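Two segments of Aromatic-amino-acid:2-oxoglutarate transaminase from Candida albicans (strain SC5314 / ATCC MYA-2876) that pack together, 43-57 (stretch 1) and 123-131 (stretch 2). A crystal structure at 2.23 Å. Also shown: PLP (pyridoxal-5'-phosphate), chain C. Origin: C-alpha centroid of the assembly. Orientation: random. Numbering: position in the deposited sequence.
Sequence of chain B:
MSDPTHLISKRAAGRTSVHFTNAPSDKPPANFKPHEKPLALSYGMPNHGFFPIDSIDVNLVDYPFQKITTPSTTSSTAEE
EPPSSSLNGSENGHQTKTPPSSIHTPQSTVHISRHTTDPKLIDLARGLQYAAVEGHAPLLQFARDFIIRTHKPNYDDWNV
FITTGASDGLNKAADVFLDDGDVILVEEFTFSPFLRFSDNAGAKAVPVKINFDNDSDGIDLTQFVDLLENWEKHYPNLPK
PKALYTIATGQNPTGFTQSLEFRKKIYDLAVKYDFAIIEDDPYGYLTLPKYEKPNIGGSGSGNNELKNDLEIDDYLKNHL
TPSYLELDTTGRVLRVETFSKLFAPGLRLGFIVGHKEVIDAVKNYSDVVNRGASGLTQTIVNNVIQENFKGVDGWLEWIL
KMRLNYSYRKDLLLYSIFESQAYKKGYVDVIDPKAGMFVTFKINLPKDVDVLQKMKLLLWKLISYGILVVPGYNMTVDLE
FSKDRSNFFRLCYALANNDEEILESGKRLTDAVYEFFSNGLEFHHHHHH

Stretch 1 (43-57) YGMPNHGFFPIDSID
Stretch 2 123-131: DLARGLQYA

After Asp123, residues 124-127 form a short helix, with Gly127 N bonded to Asp123 O (2.7 Å) and Leu128 N to Leu124 O (2.8 Å); beyond Leu128 the chain is extended. Stretch 2 as a whole runs roughly opposite to stretch 1, which comprises a loop, a 3-10 segment (48-50) and strand 53-57; the nearest CA atoms are Leu124-Ser55 (7.3 Å), Ala125-His48 (5.4 Å) and Tyr130-Met45 (7.1 Å). Asp123 (chi1 p) caps the helix: OD1 accepts from Arg126 N at 3.0 Å, and OD2 forms a salt bridge with Arg126 NH2 at 2.7 Å. The CA-to-CB bond of Arg126 points away from stretch 1, and neither residue joins the contact. Leu124 and Leu128 (both m, t), four residues apart, point toward stretch 1 and make apolar contacts with Ile53: Leu124 CD1 lies 3.8 Å from Ile53 CG2, Leu128 CD1 4.2 Å from Ile53 CB. Leu124 CD2 meets Ile56 CD1 at 4.0 Å, and Leu128 CB packs 3.5 Å from Phe51 CE2. Ala125 CB covers one face of the His48 ring (chi1 p), 4.1 Å from His48 CG. Gln129 (t, p, chi3 -90°; phi/psi -96/157) starts sideways, but its amide turns inward: NE2 donates to Pro46 O (2.9 Å, 153°), the one hydrogen bond across the stretches, while OE1 accepts from Tyr130 N at 2.9 Å, fixing the amide's orientation. Tyr130 (chi1 m; -42/133) places CD2 3.7 Å from Met45 CG, and its OH donates to PLP O2P at 2.6 Å.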

# COMPACT_ATOMS: atom_id res chain seq x y z
N TYR B 43 13.81 10.81 -15.73
CA TYR B 43 13.10 9.96 -14.74
C TYR B 43 13.72 8.56 -14.73
O TYR B 43 13.99 8.06 -15.80
CB TYR B 43 11.60 9.89 -15.05
CG TYR B 43 10.96 11.04 -15.79
CD1 TYR B 43 10.87 11.05 -17.18
CD2 TYR B 43 10.34 12.09 -15.10
CE1 TYR B 43 10.24 12.08 -17.87
CE2 TYR B 43 9.71 13.13 -15.78
CZ TYR B 43 9.67 13.12 -17.17
OH TYR B 43 9.06 14.13 -17.85
N GLY B 44 13.84 7.93 -13.55
CA GLY B 44 14.36 6.57 -13.33
C GLY B 44 13.33 5.49 -13.62
O GLY B 44 13.10 4.66 -12.75
N MET B 45 12.73 5.52 -14.80
CA MET B 45 11.70 4.56 -15.29
C MET B 45 12.35 3.62 -16.29
O MET B 45 12.96 4.07 -17.25
CB MET B 45 10.55 5.27 -16.00
CG MET B 45 9.82 6.25 -15.12
SD MET B 45 8.61 7.13 -16.07
CE MET B 45 8.26 8.51 -15.00
N PRO B 46 12.29 2.29 -16.11
CA PRO B 46 12.73 1.39 -17.15
C PRO B 46 11.68 1.50 -18.24
O PRO B 46 10.49 1.49 -17.93
CB PRO B 46 12.81 0.01 -16.51
CG PRO B 46 12.60 0.28 -15.04
CD PRO B 46 11.83 1.57 -14.92
N ASN B 47 12.14 1.61 -19.48
CA ASN B 47 11.30 1.41 -20.69
C ASN B 47 10.49 0.12 -20.56
O ASN B 47 11.05 -0.85 -20.07
CB ASN B 47 12.17 1.34 -21.95
CG ASN B 47 11.33 1.41 -23.19
OD1 ASN B 47 10.82 0.38 -23.67
ND2 ASN B 47 11.14 2.62 -23.70
N HIS B 48 9.24 0.09 -21.03
CA HIS B 48 8.34 -1.09 -20.96
C HIS B 48 8.98 -2.33 -21.62
O HIS B 48 8.55 -3.43 -21.27
CB HIS B 48 6.95 -0.78 -21.52
CG HIS B 48 6.93 -0.51 -22.98
ND1 HIS B 48 6.90 -1.52 -23.93
CD2 HIS B 48 6.97 0.66 -23.66
CE1 HIS B 48 6.94 -0.99 -25.12
NE2 HIS B 48 6.97 0.36 -24.99
N GLY B 49 9.96 -2.17 -22.52
CA GLY B 49 10.64 -3.32 -23.17
C GLY B 49 11.33 -4.25 -22.16
O GLY B 49 11.53 -5.45 -22.47
N PHE B 50 11.70 -3.72 -21.00
CA PHE B 50 12.33 -4.46 -19.90
C PHE B 50 11.33 -5.36 -19.15
O PHE B 50 11.78 -6.23 -18.41
CB PHE B 50 12.95 -3.48 -18.91
CG PHE B 50 14.21 -2.82 -19.41
CD1 PHE B 50 15.36 -3.57 -19.64
CD2 PHE B 50 14.25 -1.46 -19.66
CE1 PHE B 50 16.52 -2.98 -20.10
CE2 PHE B 50 15.42 -0.87 -20.12
CZ PHE B 50 16.55 -1.62 -20.34
N PHE B 51 10.02 -5.14 -19.27
CA PHE B 51 9.02 -5.85 -18.44
C PHE B 51 8.88 -7.30 -18.91
O PHE B 51 8.68 -7.54 -20.11
CB PHE B 51 7.66 -5.16 -18.50
CG PHE B 51 7.62 -3.71 -18.11
CD1 PHE B 51 8.63 -3.13 -17.36
CD2 PHE B 51 6.54 -2.93 -18.48
CE1 PHE B 51 8.56 -1.80 -17.00
CE2 PHE B 51 6.46 -1.60 -18.11
CZ PHE B 51 7.47 -1.04 -17.36
N PRO B 52 8.95 -8.30 -18.00
CA PRO B 52 8.82 -9.70 -18.39
C PRO B 52 7.46 -10.06 -19.00
O PRO B 52 7.40 -11.00 -19.76
CB PRO B 52 9.01 -10.48 -17.07
CG PRO B 52 9.63 -9.50 -16.11
CD PRO B 52 9.15 -8.14 -16.56
N ILE B 53 6.41 -9.31 -18.66
CA ILE B 53 4.99 -9.65 -19.00
C ILE B 53 4.60 -8.87 -20.24
O ILE B 53 4.58 -7.64 -20.14
CB ILE B 53 4.02 -9.31 -17.84
CG1 ILE B 53 4.31 -10.13 -16.57
CG2 ILE B 53 2.60 -9.47 -18.31
CD1 ILE B 53 3.59 -9.66 -15.32
N ASP B 54 4.28 -9.56 -21.34
CA ASP B 54 3.87 -8.97 -22.64
C ASP B 54 2.33 -8.86 -22.75
O ASP B 54 1.84 -7.87 -23.37
CB ASP B 54 4.44 -9.80 -23.79
CG ASP B 54 4.24 -9.18 -25.16
OD1 ASP B 54 4.94 -8.19 -25.46
OD2 ASP B 54 3.35 -9.65 -25.88
N SER B 55 1.60 -9.84 -22.21
CA SER B 55 0.11 -9.83 -22.20
C SER B 55 -0.44 -10.73 -21.08
O SER B 55 0.28 -11.61 -20.59
CB SER B 55 -0.47 -10.22 -23.57
OG SER B 55 -0.49 -11.64 -23.77
N ILE B 56 -1.69 -10.50 -20.70
CA ILE B 56 -2.40 -11.24 -19.62
C ILE B 56 -3.80 -11.59 -20.13
O ILE B 56 -4.44 -10.71 -20.74
CB ILE B 56 -2.43 -10.45 -18.29
CG1 ILE B 56 -1.01 -10.08 -17.84
CG2 ILE B 56 -3.18 -11.19 -17.21
CD1 ILE B 56 -0.99 -9.28 -16.56
N ASP B 57 -4.20 -12.84 -19.97
CA ASP B 57 -5.59 -13.31 -20.22
C ASP B 57 -6.19 -13.54 -18.85
O ASP B 57 -5.57 -14.29 -18.05
CB ASP B 57 -5.60 -14.58 -21.08
CG ASP B 57 -4.98 -14.34 -22.44
OD1 ASP B 57 -5.54 -13.50 -23.18
OD2 ASP B 57 -3.92 -14.94 -22.73
N ASP B 123 -3.42 -0.41 -20.48
CA ASP B 123 -2.49 -1.36 -21.12
C ASP B 123 -1.34 -1.67 -20.14
O ASP B 123 -1.21 -0.97 -19.08
CB ASP B 123 -2.02 -0.84 -22.48
CG ASP B 123 -1.35 0.52 -22.47
OD1 ASP B 123 -0.82 0.88 -21.42
OD2 ASP B 123 -1.35 1.20 -23.54
N LEU B 124 -0.54 -2.68 -20.45
CA LEU B 124 0.56 -3.08 -19.54
C LEU B 124 1.73 -2.08 -19.65
O LEU B 124 2.44 -1.90 -18.64
CB LEU B 124 1.00 -4.51 -19.84
CG LEU B 124 -0.07 -5.58 -19.67
CD1 LEU B 124 0.47 -6.93 -20.11
CD2 LEU B 124 -0.55 -5.65 -18.22
N ALA B 125 1.92 -1.43 -20.80
CA ALA B 125 2.97 -0.39 -20.97
C ALA B 125 2.80 0.69 -19.89
O ALA B 125 3.79 1.09 -19.24
CB ALA B 125 2.93 0.18 -22.37
N ARG B 126 1.57 1.12 -19.65
CA ARG B 126 1.31 2.10 -18.56
C ARG B 126 1.03 1.38 -17.23
O ARG B 126 1.46 1.91 -16.18
CB ARG B 126 0.21 3.06 -19.02
CG ARG B 126 0.78 4.09 -19.98
CD ARG B 126 -0.26 4.87 -20.73
NE ARG B 126 -0.90 4.03 -21.73
CZ ARG B 126 -1.80 4.49 -22.58
NH1 ARG B 126 -2.13 5.77 -22.54
NH2 ARG B 126 -2.38 3.68 -23.45
N GLY B 127 0.34 0.23 -17.25
CA GLY B 127 -0.09 -0.48 -16.04
C GLY B 127 1.09 -0.95 -15.20
O GLY B 127 1.00 -0.89 -13.95
N LEU B 128 2.15 -1.38 -15.87
CA LEU B 128 3.41 -1.83 -15.24
C LEU B 128 4.44 -0.70 -15.09
O LEU B 128 5.52 -0.96 -14.46
CB LEU B 128 3.93 -2.98 -16.08
CG LEU B 128 3.00 -4.17 -16.05
CD1 LEU B 128 3.52 -5.28 -16.95
CD2 LEU B 128 2.85 -4.64 -14.62
N GLN B 129 4.12 0.51 -15.56
CA GLN B 129 5.00 1.70 -15.37
C GLN B 129 4.53 2.51 -14.15
O GLN B 129 3.35 2.36 -13.76
CB GLN B 129 5.01 2.54 -16.64
CG GLN B 129 5.96 3.72 -16.61
CD GLN B 129 7.37 3.27 -16.39
OE1 GLN B 129 7.83 3.15 -15.24
NE2 GLN B 129 8.05 2.98 -17.48
N TYR B 130 5.45 3.30 -13.57
CA TYR B 130 5.17 4.36 -12.57
C TYR B 130 3.92 5.12 -13.02
O TYR B 130 3.81 5.46 -14.23
CB TYR B 130 6.36 5.31 -12.41
CG TYR B 130 7.48 4.78 -11.54
CD1 TYR B 130 7.32 4.62 -10.18
CD2 TYR B 130 8.71 4.44 -12.08
CE1 TYR B 130 8.33 4.13 -9.38
CE2 TYR B 130 9.74 3.95 -11.29
CZ TYR B 130 9.55 3.82 -9.92
OH TYR B 130 10.57 3.33 -9.12
N ALA B 131 3.00 5.34 -12.08
CA ALA B 131 1.69 5.98 -12.33
C ALA B 131 1.44 7.07 -11.28
O ALA B 131 2.06 7.05 -10.23
CB ALA B 131 0.64 4.90 -12.30
N1 PLP C . 15.53 4.41 -3.91
C2 PLP C . 16.26 4.62 -5.00
C2A PLP C . 17.72 4.89 -4.81
C3 PLP C . 15.70 4.52 -6.29
O3 PLP C . 16.51 4.70 -7.38
C4 PLP C . 14.31 4.23 -6.43
C4A PLP C . 13.76 4.05 -7.79
C5 PLP C . 13.56 4.03 -5.24
C6 PLP C . 14.21 4.16 -4.04
C5A PLP C . 12.07 3.78 -5.20
O4P PLP C . 11.64 2.51 -5.78
P PLP C . 10.11 1.99 -5.71
O1P PLP C . 10.23 0.47 -5.70
O2P PLP C . 9.44 2.50 -6.96
O3P PLP C . 9.49 2.62 -4.47
O HOH W 1 7.71 2.81 -20.95